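Local coordinates for protein AgaA (Rhizobium radiobacter, PDB 6HLX) that binds the opine agropinic acid as a periplasmic solute-binding protein and probably delivers it to an ABC transporter for import into the bacterium, at residues F62-R67 against V116-S121; L102-K107 against V125-Y130. One frame throughout, in Å; residues are numbered along the deposited sequence.

Interaction 1 (F62-R67 against V116-S121). With ZN (zinc ion), chain R.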
# COMPACT_ATOMS: atom_id res chain seq x y z
N PHE A 62 -2.72 25.34 0.10
CA PHE A 62 -2.23 24.68 1.31
C PHE A 62 -0.98 25.40 1.81
O PHE A 62 -0.06 25.63 1.01
CB PHE A 62 -1.89 23.21 0.99
CG PHE A 62 -3.07 22.37 0.52
CD1 PHE A 62 -3.59 22.52 -0.77
CD2 PHE A 62 -3.65 21.42 1.36
CE1 PHE A 62 -4.73 21.82 -1.17
CE2 PHE A 62 -4.77 20.70 0.95
CZ PHE A 62 -5.29 20.88 -0.32
N THR A 63 -0.94 25.75 3.09
CA THR A 63 0.27 26.37 3.65
C THR A 63 0.79 25.46 4.72
O THR A 63 0.04 25.09 5.61
CB THR A 63 0.01 27.78 4.22
OG1 THR A 63 -0.48 28.61 3.18
CG2 THR A 63 1.29 28.42 4.80
N PHE A 64 2.08 25.14 4.67
CA PHE A 64 2.73 24.31 5.69
C PHE A 64 3.74 25.14 6.43
O PHE A 64 4.61 25.76 5.79
CB PHE A 64 3.42 23.10 5.06
CG PHE A 64 2.43 22.21 4.36
CD1 PHE A 64 1.80 21.17 5.04
CD2 PHE A 64 2.10 22.42 3.02
CE1 PHE A 64 0.83 20.38 4.41
CE2 PHE A 64 1.13 21.63 2.39
CZ PHE A 64 0.51 20.62 3.09
N HIS A 65 3.62 25.18 7.76
CA HIS A 65 4.57 25.89 8.61
C HIS A 65 5.49 24.84 9.19
O HIS A 65 5.06 23.97 9.94
CB HIS A 65 3.84 26.69 9.68
CG HIS A 65 3.14 27.87 9.08
ND1 HIS A 65 3.85 28.96 8.60
CD2 HIS A 65 1.82 28.08 8.89
CE1 HIS A 65 2.93 29.82 8.17
NE2 HIS A 65 1.71 29.33 8.32
N LEU A 66 6.75 24.84 8.75
CA LEU A 66 7.69 23.79 9.11
C LEU A 66 8.17 23.85 10.55
O LEU A 66 8.50 24.91 11.07
CB LEU A 66 8.90 23.73 8.15
CG LEU A 66 8.59 23.59 6.65
CD1 LEU A 66 9.89 23.48 5.87
CD2 LEU A 66 7.66 22.38 6.36
N ARG A 67 8.24 22.66 11.16
CA ARG A 67 8.75 22.44 12.50
C ARG A 67 10.27 22.63 12.46
O ARG A 67 10.89 22.45 11.40
CB ARG A 67 8.44 20.96 12.86
CG ARG A 67 8.64 20.59 14.30
CD ARG A 67 8.30 19.12 14.52
NE ARG A 67 6.87 18.81 14.36
CZ ARG A 67 5.94 19.06 15.27
NH1 ARG A 67 6.26 19.65 16.42
NH2 ARG A 67 4.68 18.71 15.05
N VAL A 116 6.08 26.45 3.20
CA VAL A 116 5.82 25.87 1.88
C VAL A 116 4.35 26.13 1.57
O VAL A 116 3.50 25.83 2.39
CB VAL A 116 6.07 24.34 1.81
CG1 VAL A 116 5.85 23.80 0.39
CG2 VAL A 116 7.45 24.00 2.31
N LYS A 117 4.06 26.63 0.37
CA LYS A 117 2.68 26.84 -0.03
C LYS A 117 2.42 26.10 -1.33
O LYS A 117 3.17 26.29 -2.29
CB LYS A 117 2.41 28.33 -0.26
CG LYS A 117 2.59 29.21 0.96
CD LYS A 117 1.97 30.60 0.72
CE LYS A 117 2.87 31.57 -0.02
NZ LYS A 117 2.26 32.92 -0.12
N LEU A 118 1.37 25.27 -1.37
CA LEU A 118 0.96 24.55 -2.58
C LEU A 118 -0.31 25.17 -3.12
O LEU A 118 -1.19 25.59 -2.35
CB LEU A 118 0.68 23.06 -2.29
CG LEU A 118 1.77 22.28 -1.55
CD1 LEU A 118 1.32 20.84 -1.31
CD2 LEU A 118 3.11 22.34 -2.28
N THR A 119 -0.40 25.25 -4.44
CA THR A 119 -1.62 25.66 -5.13
C THR A 119 -1.91 24.50 -6.07
O THR A 119 -1.01 24.04 -6.79
CB THR A 119 -1.48 26.99 -5.88
OG1 THR A 119 -1.08 28.01 -4.96
CG2 THR A 119 -2.81 27.41 -6.52
N LEU A 120 -3.15 24.02 -6.05
CA LEU A 120 -3.57 22.91 -6.92
C LEU A 120 -4.30 23.44 -8.14
O LEU A 120 -4.95 24.49 -8.08
CB LEU A 120 -4.49 21.94 -6.17
CG LEU A 120 -4.05 21.40 -4.79
CD1 LEU A 120 -4.99 20.28 -4.34
CD2 LEU A 120 -2.60 20.93 -4.79
N SER A 121 -4.21 22.70 -9.27
CA SER A 121 -4.91 23.06 -10.50
C SER A 121 -6.41 22.71 -10.36
O SER A 121 -7.25 23.36 -10.99
CB SER A 121 -4.26 22.35 -11.70
OG SER A 121 -4.05 20.97 -11.43
ZN ZN R . -0.05 30.29 7.88

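Interaction 2 (L102-K107 against V125-Y130)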
# COMPACT_ATOMS: atom_id res chain seq x y z
N LEU A 102 -0.62 13.02 -6.81
CA LEU A 102 -0.09 14.32 -6.37
C LEU A 102 -0.03 15.32 -7.53
O LEU A 102 0.26 16.49 -7.27
CB LEU A 102 1.31 14.14 -5.74
CG LEU A 102 1.34 13.68 -4.29
CD1 LEU A 102 1.12 12.18 -4.18
CD2 LEU A 102 2.67 14.02 -3.65
N SER A 103 -0.35 14.89 -8.79
CA SER A 103 -0.19 15.69 -10.02
C SER A 103 -1.02 16.98 -10.08
O SER A 103 -0.71 17.86 -10.90
CB SER A 103 -0.45 14.86 -11.28
OG SER A 103 -1.82 14.49 -11.35
N SER A 104 -2.02 17.14 -9.20
CA SER A 104 -2.81 18.38 -9.15
C SER A 104 -1.99 19.54 -8.56
O SER A 104 -2.41 20.67 -8.69
CB SER A 104 -4.10 18.17 -8.39
OG SER A 104 -3.83 17.67 -7.09
N ILE A 105 -0.83 19.26 -7.93
CA ILE A 105 0.02 20.35 -7.42
C ILE A 105 0.54 21.12 -8.64
O ILE A 105 1.27 20.54 -9.45
CB ILE A 105 1.19 19.83 -6.53
CG1 ILE A 105 0.65 19.17 -5.23
CG2 ILE A 105 2.16 20.98 -6.25
CD1 ILE A 105 1.73 18.28 -4.45
N SER A 106 0.14 22.39 -8.80
CA SER A 106 0.58 23.17 -9.97
C SER A 106 1.61 24.25 -9.64
O SER A 106 2.31 24.72 -10.53
CB SER A 106 -0.61 23.77 -10.72
OG SER A 106 -1.44 24.55 -9.88
N LYS A 107 1.68 24.67 -8.37
CA LYS A 107 2.64 25.69 -7.95
C LYS A 107 3.15 25.35 -6.55
O LYS A 107 2.35 24.95 -5.70
CB LYS A 107 1.95 27.07 -7.95
CG LYS A 107 2.88 28.24 -7.64
CD LYS A 107 2.29 29.57 -8.08
CE LYS A 107 1.31 30.14 -7.08
NZ LYS A 107 0.85 31.51 -7.46
N VAL A 125 -9.73 17.45 -1.41
CA VAL A 125 -9.89 17.29 0.05
C VAL A 125 -9.00 16.09 0.54
O VAL A 125 -8.95 15.84 1.75
CB VAL A 125 -11.38 17.07 0.43
CG1 VAL A 125 -12.22 18.29 0.07
CG2 VAL A 125 -11.93 15.79 -0.22
N ALA A 126 -8.35 15.35 -0.39
CA ALA A 126 -7.51 14.19 -0.04
C ALA A 126 -6.00 14.49 -0.12
O ALA A 126 -5.19 13.61 0.15
CB ALA A 126 -7.84 13.03 -0.96
N MET A 127 -5.63 15.71 -0.55
CA MET A 127 -4.22 16.08 -0.71
C MET A 127 -3.42 15.88 0.58
O MET A 127 -2.30 15.37 0.52
CB MET A 127 -4.08 17.52 -1.23
CG MET A 127 -2.63 17.94 -1.55
SD MET A 127 -1.77 16.78 -2.66
CE MET A 127 -2.73 16.93 -4.15
N ILE A 128 -3.98 16.29 1.74
CA ILE A 128 -3.23 16.10 3.01
C ILE A 128 -2.96 14.60 3.24
O ILE A 128 -1.84 14.20 3.60
CB ILE A 128 -3.97 16.76 4.21
CG1 ILE A 128 -3.99 18.30 4.08
CG2 ILE A 128 -3.36 16.34 5.55
CD1 ILE A 128 -2.60 19.00 4.23
N ASP A 129 -3.96 13.75 2.93
CA ASP A 129 -3.78 12.29 3.08
C ASP A 129 -2.70 11.76 2.14
O ASP A 129 -1.86 10.95 2.57
CB ASP A 129 -5.11 11.56 2.84
CG ASP A 129 -6.14 11.87 3.91
OD1 ASP A 129 -6.15 11.18 4.94
OD2 ASP A 129 -6.93 12.80 3.72
N TYR A 130 -2.66 12.23 0.88
CA TYR A 130 -1.62 11.78 -0.06
C TYR A 130 -0.23 12.26 0.35
O TYR A 130 0.76 11.57 0.10
CB TYR A 130 -1.96 12.11 -1.52
CG TYR A 130 -3.01 11.16 -2.09
CD1 TYR A 130 -2.74 9.80 -2.24
CD2 TYR A 130 -4.24 11.64 -2.52
CE1 TYR A 130 -3.69 8.93 -2.78
CE2 TYR A 130 -5.19 10.78 -3.08
CZ TYR A 130 -4.92 9.42 -3.19
OH TYR A 130 -5.84 8.55 -3.73

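Interaction 1 (F62-R67 against V116-S121)
Two neighbouring strands of the five-stranded antiparallel sheet, 61-66 and 115-120, run side by side, their axes 4.7 Å apart and their directions 165° from each other. Two hydrogen-bonded pairs, F62 with L118 and F64 with V116, flank the non-hydrogen-bonded pair T63 with K117. At F62 both backbone polar atoms are used: its N gives to L118 O at 2.9 Å, and its O accepts from L118 N at 2.8 Å. The pattern repeats at F64, whose N points to V116 O at 2.8 Å, nearly along the C=O axis and almost straight at the hydrogen (169°), while V116 N returns a longer bond to F64 O of 3.1 Å. F62 O takes a second, weaker contact from K117 CA. At T63 and K117 the backbone polar groups turn outward, T63 bonding to E54 of strand 45-55 and K117 to E109 of strand 105-110, so both strands are bonded on both sides.

The alternation of strand residues sorts the side chains. F62, F64, V116 and L118, all apolar, are buried on one face; F62 and F64 meet helix 127-131. Each ring crosses obliquely the leucine two residues beyond its own pairing partner: F62 CE1 meets L120 CD1 at 3.5 Å, and F64 CE2 meets L118 CD1. The other face carries T63 and K117, which lie alongside each other, the lysine methylenes passing the threonine hydroxyl before the chain bends at chi3 and leads its amino group away. Their polar groups suit this partly solvent-exposed face, which also carries H65. The imidazole of H65 serves a zinc site shared with E54, its NE2 bound to the metal at 2.0 Å.

Interaction 2 (L102-K107 against V125-Y130)
A type I beta turn, L102 to I105, leads from the end of helix 99-102 into the edge strand 105-110, and its side chains meet the first turn of helix 127-131. The turn is closed by I105 N giving to L102 O at 3.0 Å; in the helix, Y130 N makes the i+4 to i bond to A126 O, also 3.0 Å. No hydrogen bond joins the two segments, so the contact rests on side-chain packing. M127 makes three of the four residue contacts, all through CE. Its chain leaves with CG anti to the backbone N (chi1 -175°), then bends at both chi2 and chi3, which folds the terminal methyl back toward the turn. CE sits against S104 OG at 3.2 Å and near L102 CA at 4.3 Å. It also meets I105 CG1 at 4.2 Å, the two side chains crossing at about a right angle. A flexible, unbranched methionine suits this place because its torsions curl the methyl up to the turn, where it meets S104 and I105 from neighbouring directions.

The second apolar contact comes from L102, whose CD1 reaches Y130 CB at 4.1 Å, the two side chains crossing obliquely. Only the root of the tyrosine is met here: its ring leads away, and the hydroxyl is hydrogen-bonded to the carbonyl of D387, so the aromatic residue offers an apolar base and a polar tip in different directions. M127 also touches F62 and L120 of the sheet. The whole is a type I turn leading from helix 99-102 into an edge strand, with a short helix laid on the apolar face of an antiparallel sheet.

In the fold
The centres of interactions 1 and 2 lie 10 Å apart, and the two share one antiparallel sheet. Along the chain their segments alternate: 62-67, 102-107, 116-121, 125-130. Strand 105-110 is the sheet's edge beside 115-120, so 102-107 and 116-121 also meet directly, S121 N to S104 O and T119 O to S106 N, each at 2.8 Å and probably hydrogen-bonded; a classic beta bulge sets S106 and K107 opposite T119. Helix 127-131, which follows strand 115-120, covers the apolar face bearing F62 and F64, so the sheet, its edge turn and the helix on its apolar face form one continuous piece of the binding protein.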